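N5-Carboxyaminoimidazole ribonucleotide synthetase (Staphylococcus aureus subsp. aureus, PDB 3ORQ) catalyses the ATP-dependent joining of bicarbonate to 5-aminoimidazole ribonucleotide, giving N5-carboxyaminoimidazole ribonucleotide in purine biosynthesis. Local coordinates at residues L67-Q72 with L92-Y96; K224-R230 with V362-E366; P147-R153 with E182-Y188; I251-T255 with Q290-H294. One frame throughout, in Å; residues are numbered along the deposited sequence.

Contact 1 of 4, residues L67-Q72 with L92-Y96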
# COMPACT_ATOMS: atom_id res chain seq x y z
N LEU A 67 8.37 -23.81 -13.83
CA LEU A 67 9.23 -23.20 -12.80
C LEU A 67 10.53 -22.69 -13.46
O LEU A 67 11.01 -21.61 -13.11
CB LEU A 67 9.51 -24.15 -11.63
CG LEU A 67 8.32 -24.56 -10.73
CD1 LEU A 67 8.68 -25.81 -9.90
CD2 LEU A 67 7.85 -23.41 -9.81
N ASN A 68 11.06 -23.43 -14.44
CA ASN A 68 12.20 -22.94 -15.18
C ASN A 68 11.97 -21.69 -16.03
O ASN A 68 12.83 -20.80 -16.06
CB ASN A 68 12.86 -24.04 -15.97
CG ASN A 68 13.96 -24.70 -15.18
OD1 ASN A 68 15.11 -24.24 -15.21
ND2 ASN A 68 13.61 -25.78 -14.43
N GLN A 69 10.83 -21.63 -16.71
CA GLN A 69 10.40 -20.41 -17.37
C GLN A 69 10.32 -19.24 -16.39
O GLN A 69 10.73 -18.13 -16.70
CB GLN A 69 9.08 -20.63 -18.11
CG GLN A 69 9.28 -21.29 -19.49
CD GLN A 69 10.23 -20.47 -20.41
OE1 GLN A 69 11.41 -20.81 -20.58
NE2 GLN A 69 9.71 -19.39 -20.99
N LEU A 70 9.81 -19.49 -15.19
CA LEU A 70 9.80 -18.46 -14.17
C LEU A 70 11.22 -17.96 -13.88
O LEU A 70 11.47 -16.75 -13.85
CB LEU A 70 9.13 -18.95 -12.90
CG LEU A 70 9.06 -17.89 -11.80
CD1 LEU A 70 8.13 -16.75 -12.21
CD2 LEU A 70 8.56 -18.52 -10.56
N GLY A 71 12.16 -18.89 -13.70
CA GLY A 71 13.54 -18.53 -13.45
C GLY A 71 14.20 -17.80 -14.60
O GLY A 71 15.02 -16.93 -14.36
N GLN A 72 13.86 -18.17 -15.84
CA GLN A 72 14.40 -17.48 -17.01
C GLN A 72 13.97 -16.01 -17.06
O GLN A 72 14.67 -15.18 -17.63
CB GLN A 72 13.99 -18.18 -18.31
CG GLN A 72 14.81 -19.43 -18.66
CD GLN A 72 16.26 -19.09 -19.07
OE1 GLN A 72 16.48 -18.33 -20.03
NE2 GLN A 72 17.24 -19.65 -18.34
N LEU A 92 16.14 -25.47 -8.62
CA LEU A 92 15.98 -24.07 -9.01
C LEU A 92 16.99 -23.14 -8.34
O LEU A 92 17.49 -22.24 -8.98
CB LEU A 92 14.57 -23.59 -8.68
CG LEU A 92 13.41 -23.86 -9.63
CD1 LEU A 92 12.18 -23.17 -9.03
CD2 LEU A 92 13.65 -23.36 -11.08
N CYS A 93 17.29 -23.38 -7.05
CA CYS A 93 18.27 -22.59 -6.31
C CYS A 93 19.59 -22.73 -6.97
O CYS A 93 20.39 -21.79 -6.94
CB CYS A 93 18.45 -23.10 -4.88
SG CYS A 93 17.08 -22.77 -3.89
N GLU A 94 19.82 -23.90 -7.54
CA GLU A 94 21.13 -24.21 -8.12
C GLU A 94 21.31 -23.49 -9.46
O GLU A 94 22.42 -23.19 -9.83
CB GLU A 94 21.37 -25.73 -8.24
CG GLU A 94 21.45 -26.48 -6.88
CD GLU A 94 21.32 -28.03 -6.97
OE1 GLU A 94 20.95 -28.59 -8.04
OE2 GLU A 94 21.60 -28.71 -5.97
N LYS A 95 20.22 -23.20 -10.16
CA LYS A 95 20.33 -22.56 -11.46
C LYS A 95 20.00 -21.06 -11.44
O LYS A 95 20.53 -20.31 -12.25
CB LYS A 95 19.42 -23.27 -12.46
CG LYS A 95 19.68 -22.89 -13.91
CD LYS A 95 18.82 -23.72 -14.88
CE LYS A 95 19.22 -23.44 -16.35
NZ LYS A 95 18.06 -23.51 -17.30
N TYR A 96 19.14 -20.63 -10.52
CA TYR A 96 18.73 -19.23 -10.47
C TYR A 96 18.96 -18.62 -9.11
O TYR A 96 19.40 -19.27 -8.21
CB TYR A 96 17.25 -19.12 -10.83
CG TYR A 96 16.91 -19.82 -12.12
CD1 TYR A 96 17.16 -19.20 -13.36
CD2 TYR A 96 16.36 -21.12 -12.11
CE1 TYR A 96 16.89 -19.86 -14.57
CE2 TYR A 96 16.07 -21.78 -13.30
CZ TYR A 96 16.35 -21.15 -14.53
OH TYR A 96 16.06 -21.80 -15.72

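Contact 2 of 4, residues K224-R230 with V362-E366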
# COMPACT_ATOMS: atom_id res chain seq x y z
N LYS A 224 -8.29 -13.28 15.30
CA LYS A 224 -8.01 -11.94 15.80
C LYS A 224 -6.55 -11.82 16.18
O LYS A 224 -6.03 -12.69 16.83
CB LYS A 224 -8.87 -11.62 17.04
CG LYS A 224 -8.55 -10.27 17.69
CD LYS A 224 -9.63 -9.85 18.64
CE LYS A 224 -10.02 -11.05 19.57
NZ LYS A 224 -8.98 -11.35 20.63
N THR A 225 -5.90 -10.75 15.74
CA THR A 225 -4.52 -10.42 16.14
C THR A 225 -4.53 -9.05 16.75
O THR A 225 -5.09 -8.11 16.16
CB THR A 225 -3.57 -10.44 14.92
OG1 THR A 225 -3.56 -11.78 14.39
CG2 THR A 225 -2.14 -9.94 15.28
N ILE A 226 -3.94 -8.93 17.94
CA ILE A 226 -3.84 -7.64 18.64
C ILE A 226 -2.40 -7.26 18.82
O ILE A 226 -1.58 -8.08 19.21
CB ILE A 226 -4.46 -7.73 20.05
CG1 ILE A 226 -5.97 -7.92 19.94
CG2 ILE A 226 -4.05 -6.48 20.88
CD1 ILE A 226 -6.69 -7.92 21.26
N VAL A 227 -2.08 -6.00 18.54
CA VAL A 227 -0.74 -5.54 18.65
C VAL A 227 -0.81 -4.18 19.31
O VAL A 227 -1.56 -3.31 18.84
CB VAL A 227 -0.06 -5.40 17.25
CG1 VAL A 227 1.39 -5.02 17.38
CG2 VAL A 227 -0.17 -6.72 16.46
N PRO A 228 0.00 -3.96 20.37
CA PRO A 228 1.03 -4.88 20.85
C PRO A 228 0.43 -5.97 21.72
O PRO A 228 -0.57 -5.72 22.42
CB PRO A 228 1.94 -3.97 21.71
CG PRO A 228 1.06 -2.88 22.21
CD PRO A 228 -0.02 -2.69 21.14
N ALA A 229 1.02 -7.17 21.66
CA ALA A 229 0.57 -8.29 22.50
C ALA A 229 0.50 -7.86 23.99
O ALA A 229 1.45 -7.27 24.53
CB ALA A 229 1.49 -9.48 22.32
N ARG A 230 -0.64 -8.10 24.62
CA ARG A 230 -0.86 -7.71 26.03
C ARG A 230 -0.11 -8.58 27.08
O ARG A 230 -0.36 -8.48 28.27
CB ARG A 230 -2.36 -7.67 26.35
CG ARG A 230 -3.11 -6.58 25.59
CD ARG A 230 -4.61 -6.82 25.60
NE ARG A 230 -5.02 -8.12 25.08
CZ ARG A 230 -6.27 -8.40 24.70
NH1 ARG A 230 -7.19 -7.46 24.77
NH2 ARG A 230 -6.60 -9.61 24.25
N VAL A 362 -7.19 -0.72 22.68
CA VAL A 362 -7.26 -2.08 22.18
C VAL A 362 -8.31 -2.91 22.91
O VAL A 362 -9.08 -3.64 22.29
CB VAL A 362 -5.87 -2.75 22.28
CG1 VAL A 362 -5.98 -4.17 22.02
CG2 VAL A 362 -4.83 -2.07 21.27
N ASN A 363 -8.34 -2.82 24.24
CA ASN A 363 -9.27 -3.66 25.01
C ASN A 363 -10.73 -3.39 24.67
O ASN A 363 -11.51 -4.31 24.52
CB ASN A 363 -8.98 -3.58 26.50
CG ASN A 363 -7.64 -4.25 26.86
OD1 ASN A 363 -6.98 -4.83 26.01
ND2 ASN A 363 -7.24 -4.14 28.10
N GLN A 364 -11.06 -2.12 24.46
CA GLN A 364 -12.37 -1.73 24.02
C GLN A 364 -12.65 -2.19 22.59
O GLN A 364 -13.66 -2.87 22.35
CB GLN A 364 -12.54 -0.22 24.10
CG GLN A 364 -13.93 0.23 23.68
CD GLN A 364 -15.02 -0.39 24.55
OE1 GLN A 364 -15.19 -0.02 25.71
NE2 GLN A 364 -15.77 -1.33 23.99
N THR A 365 -11.77 -1.84 21.65
CA THR A 365 -11.90 -2.31 20.29
C THR A 365 -12.10 -3.83 20.25
O THR A 365 -12.92 -4.32 19.48
CB THR A 365 -10.67 -1.98 19.43
OG1 THR A 365 -10.54 -0.56 19.33
CG2 THR A 365 -10.82 -2.63 18.05
N GLU A 366 -11.36 -4.56 21.08
CA GLU A 366 -11.51 -6.01 21.16
C GLU A 366 -12.96 -6.39 21.48
O GLU A 366 -13.53 -7.28 20.83
CB GLU A 366 -10.57 -6.64 22.19
CG GLU A 366 -10.68 -8.16 22.19
CD GLU A 366 -9.85 -8.82 23.25
OE1 GLU A 366 -9.15 -9.80 22.92
OE2 GLU A 366 -9.90 -8.39 24.42

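Contact 3 of 4, residues P147-R153 with E182-Y188. With ADP (adenosine-5'-diphosphate), chain D.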
# COMPACT_ATOMS: atom_id res chain seq x y z
N PRO A 147 -4.31 -35.15 28.19
CA PRO A 147 -4.71 -35.09 26.78
C PRO A 147 -3.52 -34.98 25.84
O PRO A 147 -2.41 -34.68 26.28
CB PRO A 147 -5.56 -33.80 26.71
CG PRO A 147 -5.48 -33.16 28.09
CD PRO A 147 -4.38 -33.83 28.83
N PHE A 148 -3.76 -35.26 24.56
CA PHE A 148 -2.77 -35.07 23.48
C PHE A 148 -3.46 -34.96 22.11
O PHE A 148 -4.63 -35.33 21.95
CB PHE A 148 -1.70 -36.18 23.47
CG PHE A 148 -2.19 -37.51 22.97
CD1 PHE A 148 -2.88 -38.39 23.82
CD2 PHE A 148 -1.95 -37.91 21.66
CE1 PHE A 148 -3.33 -39.62 23.36
CE2 PHE A 148 -2.40 -39.14 21.18
CZ PHE A 148 -3.09 -40.00 22.05
N ILE A 149 -2.73 -34.44 21.13
CA ILE A 149 -3.32 -34.16 19.83
C ILE A 149 -2.50 -34.74 18.69
O ILE A 149 -1.29 -34.60 18.67
CB ILE A 149 -3.59 -32.64 19.65
CG1 ILE A 149 -4.13 -32.33 18.26
CG2 ILE A 149 -2.35 -31.85 19.95
CD1 ILE A 149 -4.99 -31.07 18.21
N VAL A 150 -3.17 -35.41 17.76
CA VAL A 150 -2.55 -35.98 16.56
C VAL A 150 -2.72 -35.06 15.33
O VAL A 150 -3.83 -34.65 15.02
CB VAL A 150 -3.14 -37.37 16.27
CG1 VAL A 150 -2.38 -38.05 15.16
CG2 VAL A 150 -3.09 -38.22 17.53
N LYS A 151 -1.61 -34.72 14.66
CA LYS A 151 -1.62 -33.88 13.45
C LYS A 151 -1.01 -34.62 12.27
O LYS A 151 -0.00 -35.31 12.44
CB LYS A 151 -0.87 -32.55 13.65
CG LYS A 151 -1.26 -31.77 14.90
CD LYS A 151 -0.32 -30.58 15.17
CE LYS A 151 -0.73 -29.84 16.42
NZ LYS A 151 0.21 -28.71 16.75
N THR A 152 -1.60 -34.47 11.08
CA THR A 152 -0.95 -34.94 9.86
C THR A 152 0.36 -34.18 9.72
O THR A 152 0.46 -33.01 10.12
CB THR A 152 -1.84 -34.82 8.55
OG1 THR A 152 -1.82 -33.49 8.02
CG2 THR A 152 -3.26 -35.21 8.81
N ARG A 153 1.37 -34.83 9.19
CA ARG A 153 2.65 -34.17 9.11
C ARG A 153 2.91 -33.44 7.79
O ARG A 153 3.89 -32.69 7.68
CB ARG A 153 3.80 -35.10 9.50
CG ARG A 153 3.93 -36.34 8.72
CD ARG A 153 4.88 -37.29 9.44
NE ARG A 153 6.26 -37.01 9.06
CZ ARG A 153 7.19 -37.95 8.88
NH1 ARG A 153 6.87 -39.22 9.04
NH2 ARG A 153 8.43 -37.60 8.52
N GLU A 182 0.73 -40.40 7.62
CA GLU A 182 1.73 -40.40 8.67
C GLU A 182 1.52 -39.17 9.54
O GLU A 182 1.34 -38.06 9.03
CB GLU A 182 3.15 -40.39 8.09
CG GLU A 182 3.53 -41.63 7.27
CD GLU A 182 5.03 -41.69 6.91
OE1 GLU A 182 5.56 -42.82 6.76
OE2 GLU A 182 5.68 -40.62 6.78
N CYS A 183 1.54 -39.37 10.85
CA CYS A 183 1.20 -38.29 11.77
C CYS A 183 2.23 -38.00 12.85
O CYS A 183 3.23 -38.72 12.98
CB CYS A 183 -0.14 -38.58 12.42
SG CYS A 183 -1.53 -38.32 11.34
N VAL A 184 2.00 -36.93 13.60
CA VAL A 184 2.76 -36.64 14.81
C VAL A 184 1.78 -36.44 15.96
O VAL A 184 0.70 -35.88 15.76
CB VAL A 184 3.59 -35.36 14.74
CG1 VAL A 184 4.63 -35.39 15.85
CG2 VAL A 184 4.29 -35.20 13.40
N ALA A 185 2.17 -36.88 17.16
CA ALA A 185 1.43 -36.53 18.38
C ALA A 185 2.26 -35.64 19.33
O ALA A 185 3.49 -35.71 19.36
CB ALA A 185 0.92 -37.78 19.06
N GLU A 186 1.58 -34.79 20.09
CA GLU A 186 2.22 -33.84 21.00
C GLU A 186 1.26 -33.54 22.15
O GLU A 186 0.04 -33.64 21.98
CB GLU A 186 2.60 -32.54 20.26
CG GLU A 186 1.42 -31.89 19.55
CD GLU A 186 1.71 -30.51 19.00
OE1 GLU A 186 2.01 -30.44 17.78
OE2 GLU A 186 1.62 -29.50 19.77
N LYS A 187 1.79 -33.20 23.32
CA LYS A 187 0.94 -32.87 24.47
C LYS A 187 -0.09 -31.77 24.16
O LYS A 187 0.24 -30.69 23.60
CB LYS A 187 1.81 -32.42 25.65
CG LYS A 187 2.43 -33.54 26.52
CD LYS A 187 3.29 -32.94 27.65
CE LYS A 187 3.83 -34.01 28.63
NZ LYS A 187 2.80 -34.48 29.59
N TYR A 188 -1.35 -32.02 24.55
CA TYR A 188 -2.34 -30.93 24.51
C TYR A 188 -2.22 -30.09 25.79
O TYR A 188 -2.50 -30.58 26.91
CB TYR A 188 -3.76 -31.45 24.31
CG TYR A 188 -4.76 -30.37 23.98
CD1 TYR A 188 -4.86 -29.84 22.68
CD2 TYR A 188 -5.63 -29.87 24.97
CE1 TYR A 188 -5.79 -28.84 22.37
CE2 TYR A 188 -6.57 -28.87 24.67
CZ TYR A 188 -6.64 -28.36 23.37
OH TYR A 188 -7.56 -27.38 23.06
PB ADP D . -2.10 -25.17 11.70
O1B ADP D . -0.70 -25.42 11.20
O2B ADP D . -2.51 -23.76 12.03
O3B ADP D . -3.12 -25.90 10.87
PA ADP D . -1.37 -25.59 14.42
O1A ADP D . -0.49 -26.76 14.74
O2A ADP D . -0.74 -24.22 14.28
O3A ADP D . -2.24 -25.95 13.10
O5' ADP D . -2.55 -25.45 15.50
C5' ADP D . -3.67 -24.60 15.28
C4' ADP D . -4.25 -24.22 16.63
O4' ADP D . -4.65 -25.40 17.38
C3' ADP D . -3.26 -23.47 17.52
O3' ADP D . -3.23 -22.06 17.31
C2' ADP D . -3.76 -23.81 18.92
O2' ADP D . -4.71 -22.86 19.35
C1' ADP D . -4.40 -25.19 18.78
N9 ADP D . -3.34 -26.13 19.20
C8 ADP D . -2.47 -26.75 18.38
N7 ADP D . -1.59 -27.52 19.07
C5 ADP D . -1.93 -27.39 20.37
C6 ADP D . -1.41 -27.95 21.65
N6 ADP D . -0.35 -28.80 21.62
N1 ADP D . -2.02 -27.56 22.79
C2 ADP D . -3.07 -26.70 22.80
N3 ADP D . -3.60 -26.15 21.68
C4 ADP D . -3.07 -26.46 20.46

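Contact 4 of 4, residues I251-T255 with Q290-H294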
# COMPACT_ATOMS: atom_id res chain seq x y z
N ILE A 251 15.98 -16.12 4.68
CA ILE A 251 16.05 -14.78 4.09
C ILE A 251 14.60 -14.34 3.79
O ILE A 251 13.73 -15.18 3.56
CB ILE A 251 16.88 -14.75 2.79
CG1 ILE A 251 18.38 -14.93 3.12
CG2 ILE A 251 16.65 -13.43 2.05
CD1 ILE A 251 18.93 -13.88 4.08
N GLY A 252 14.36 -13.03 3.85
CA GLY A 252 13.02 -12.45 3.75
C GLY A 252 12.24 -12.60 5.06
O GLY A 252 12.80 -12.85 6.13
N THR A 253 10.92 -12.50 4.99
CA THR A 253 10.11 -12.56 6.19
C THR A 253 9.75 -13.99 6.55
O THR A 253 9.40 -14.80 5.67
CB THR A 253 8.85 -11.68 5.99
OG1 THR A 253 9.31 -10.31 5.95
CG2 THR A 253 7.81 -11.84 7.12
N PHE A 254 9.85 -14.32 7.84
CA PHE A 254 9.29 -15.60 8.35
C PHE A 254 8.62 -15.31 9.67
O PHE A 254 8.81 -14.23 10.24
CB PHE A 254 10.38 -16.67 8.47
CG PHE A 254 11.48 -16.32 9.43
CD1 PHE A 254 12.48 -15.44 9.06
CD2 PHE A 254 11.50 -16.85 10.69
CE1 PHE A 254 13.51 -15.08 9.95
CE2 PHE A 254 12.53 -16.50 11.61
CZ PHE A 254 13.53 -15.61 11.23
N THR A 255 7.78 -16.22 10.14
CA THR A 255 7.04 -15.99 11.37
C THR A 255 7.10 -17.22 12.29
O THR A 255 6.89 -18.33 11.85
CB THR A 255 5.55 -15.66 11.07
OG1 THR A 255 5.48 -14.55 10.18
CG2 THR A 255 4.77 -15.34 12.37
N GLN A 290 5.26 -6.20 6.62
CA GLN A 290 6.04 -7.43 6.51
C GLN A 290 6.32 -7.76 5.06
O GLN A 290 7.26 -8.50 4.76
CB GLN A 290 5.33 -8.59 7.24
CG GLN A 290 3.92 -8.87 6.79
CD GLN A 290 3.40 -10.22 7.27
OE1 GLN A 290 2.20 -10.47 7.21
NE2 GLN A 290 4.30 -11.09 7.69
N PHE A 291 5.51 -7.20 4.16
CA PHE A 291 5.76 -7.37 2.71
C PHE A 291 6.83 -6.40 2.19
O PHE A 291 7.66 -6.81 1.35
CB PHE A 291 4.44 -7.22 1.90
CG PHE A 291 3.37 -8.14 2.38
CD1 PHE A 291 3.44 -9.51 2.07
CD2 PHE A 291 2.39 -7.69 3.29
CE1 PHE A 291 2.48 -10.40 2.57
CE2 PHE A 291 1.42 -8.57 3.80
CZ PHE A 291 1.46 -9.92 3.43
N ASP A 292 6.85 -5.15 2.70
CA ASP A 292 7.89 -4.23 2.30
C ASP A 292 9.24 -4.83 2.67
O ASP A 292 10.12 -4.93 1.82
CB ASP A 292 7.76 -2.87 3.00
CG ASP A 292 6.45 -2.15 2.68
OD1 ASP A 292 5.89 -2.30 1.55
OD2 ASP A 292 5.96 -1.46 3.62
N THR A 293 9.42 -5.22 3.92
CA THR A 293 10.70 -5.78 4.33
C THR A 293 10.99 -7.12 3.57
O THR A 293 12.11 -7.45 3.31
CB THR A 293 10.79 -5.98 5.84
OG1 THR A 293 9.69 -6.80 6.27
CG2 THR A 293 10.70 -4.65 6.56
N HIS A 294 9.97 -7.86 3.19
CA HIS A 294 10.23 -9.08 2.46
C HIS A 294 10.93 -8.76 1.14
O HIS A 294 11.93 -9.41 0.78
CB HIS A 294 8.94 -9.85 2.17
CG HIS A 294 9.18 -11.22 1.60
ND1 HIS A 294 9.52 -12.30 2.39
CD2 HIS A 294 9.12 -11.69 0.34
CE1 HIS A 294 9.65 -13.38 1.64
NE2 HIS A 294 9.44 -13.04 0.39

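Contact 1 of 4, residues L67-Q72 with L92-Y96
With CG beside its backbone N and anti to the carbonyl carbon (chi1 -51°), Tyr96 lays its ring against the backbone of Gly71 and carries its hydroxyl on to Asn68. Gly71 CA stands 3.6 Å from the centroid of the Tyr96 ring and only 10° off the ring normal, a CH-pi contact over the face. Gly71, having no side chain, lets the ring lie directly on its backbone. The opposite face of the ring is met by Lys95 CG, nearer the rim. Asn68 and Gly71 lie on helix 64-73 and Tyr96 directly follows helix 86-95, both in the preATP-grasp domain, where helix 64-73 packs through Leu67 and Leu70 on strands 14-18 and 37-42 of the parallel Rossmann-like sheet. At the ring edge, Tyr96 OH donates to Asn68 OD1 at 2.7 Å, the amide and ring planes standing 65° apart. The same hydroxyl oxygen accepts from Lys95 NZ at 3.1 Å, a lysine whose chain runs along the ring. Asn68 ND2 is bonded to Glu64 O, which fixes the amide's rotation. Deeper in, Leu92 CD1 meets Leu67 CB at 3.9 Å, while Leu92 CD2 lies near Leu67 O.

Contact 2 of 4, residues K224-R230 with V362-E366
Arg230 grips Glu366 end-on with two nitrogens: NH1 donates to Glu366 OE2 and NH2 to Glu366 OE1, each at 2.9 Å. Both oxygens lie close to the guanidinium plane, but the carboxylate is turned 58° against it, so the donors arrive from above the carboxylate plane and this is not a coplanar pair. Arg230 NH1 also donates to Asn363 OD1 at 2.9 Å, with an N-H...O angle of 163°; the donor stands above the amide's carbonyl plane. NH2 has a second partner in Glu214, with which it forms a salt bridge.

Glu366 OE1 is shared. Lys224 NZ reaches it at 2.8 Å on the anti lone pair, completing a salt-bridge network of Lys224, Arg230 and Glu366. The lysine chain leaves with CG anti to the backbone N and then bends at its last two torsions, which turns the ammonium toward the carboxylate. Lys224 NZ is also salt-bridged to Glu216. Two basic groups around Glu366 would be expected to favour its ionised form, while Glu214 and Glu216 help balance the positive charge.

Ile226 CD1 packs on one face of the Arg230 guanidinium, 3.5 Å from Glu366 OE1. The CG2 methyl of Ile226 meets Val362 CG1 in an apolar contact.

Strand 224-227 and helix 362-366 run nearly antiparallel, 166° between directions, joining the ATP-grasp and C-terminal family regions. Strand 221-227 sits between strands 207-218, which supplies Glu214 and Glu216, and 313-319, on whose Val314 the helix rests through Val362 and Thr365.

Contact 3 of 4, residues P147-R153 with E182-Y188
The adenine pocket of the ATP-grasp domain is built on this pair of antiparallel strands, 148-152 and 183-187, where Lys151 and Glu186 lie on the face turned to ADP. Lys151 NZ forms a salt bridge with Glu186 OE1 at 2.7 Å, met from above the carboxylate plane, and donates to ADP O1A at 2.9 Å and to ADP N7 at 3.2 Å. Its extended chain thus links base, alpha-phosphate and carboxylate. Glu186, with CG between backbone N and carbonyl carbon (chi1 55°), stands beside Ile149 CG2; OE1 is also salt-bridged to Lys115, while OE2 accepts from ADP N6 at 2.8 Å. The second acceptor for ADP N6 is Lys187 O. Tyr188 turns a ring face to the base, with CE1 3.5 Å from ADP C2, and Ile149 CG2 lies at the ring's edge.

Paired backbone bonds join Ile149 with Glu186 and Lys151 with Val184. Across Val150 and Ala185, on the other face, apolar side chains back the sheet. At the far end Arg153 NH1 forms a salt bridge with Glu182 OE2 at 2.9 Å, and Arg153 NE another with Asp110. A phosphate-binding lysine combined with adenine recognition by side chain and backbone carbonyl is characteristic of the ATP-grasp nucleotide site.

Contact 4 of 4, residues I251-T255 with Q290-H294
Two hydrogen bonds tie Thr253 to the helix beginning around Gln290, one from its backbone and one from its side chain. Thr253 N donates to His294 ND1 at 3.0 Å and nearly straight, with an N-H...N angle of 174°, although the donor is tilted 20° from the imidazole plane. His294 reaches the strand because its CG lies anti to its backbone N. The acceptor role leaves ND1 without a proton, and NE2, on the far side of the ring, is bonded to Thr78 OG1, so both ring nitrogens are used. Thr253 OG1 donates to Gln290 O at 3.0 Å, in the carbonyl plane and on a lone pair.

The contact lies where strand 252-261 of the large antiparallel sheet, shared by the ATP-grasp and C-terminal regions, meets helix 290-298, the two short segments standing at 135° to each other with axes 7.0 Å apart. Helix 22-33 packs against the helix through Phe291 and His294. Thr200, on neighbouring strand 191-201, hydrogen-bonds to the hydroxyls of both Thr253 and Thr293, making a buried polar cluster.

Van der Waals contacts fill in around these bonds. Thr253 CG2 faces Gln290 CB at 4.1 Å. Gly252, with positive phi and no side chain, brings its CA within 3.8 Å of His294 ND1.

Overall arrangement
Contact 3 alone of the four touches the nucleotide; contacts 2 and 4 reach the large antiparallel sheet, on strands 221-227 and 252-261. Their centres are 22 Å apart, and contact 4 is nested in the chain loop that contact 2 closes. The side chain of Thr255 in contact 4 is about 9 Å from the magnesium ion and about 11 Å from ADP, while that of Lys224 in contact 2 is about 12 Å from ADP. Contact 1 is peripheral, in the preATP-grasp domain, its centre 36 Å from that of contact 3 and 42 Å from that of contact 2, which lies across the chain's centre. Contact 4 is its closest neighbour, nearest atoms about 10 Å apart.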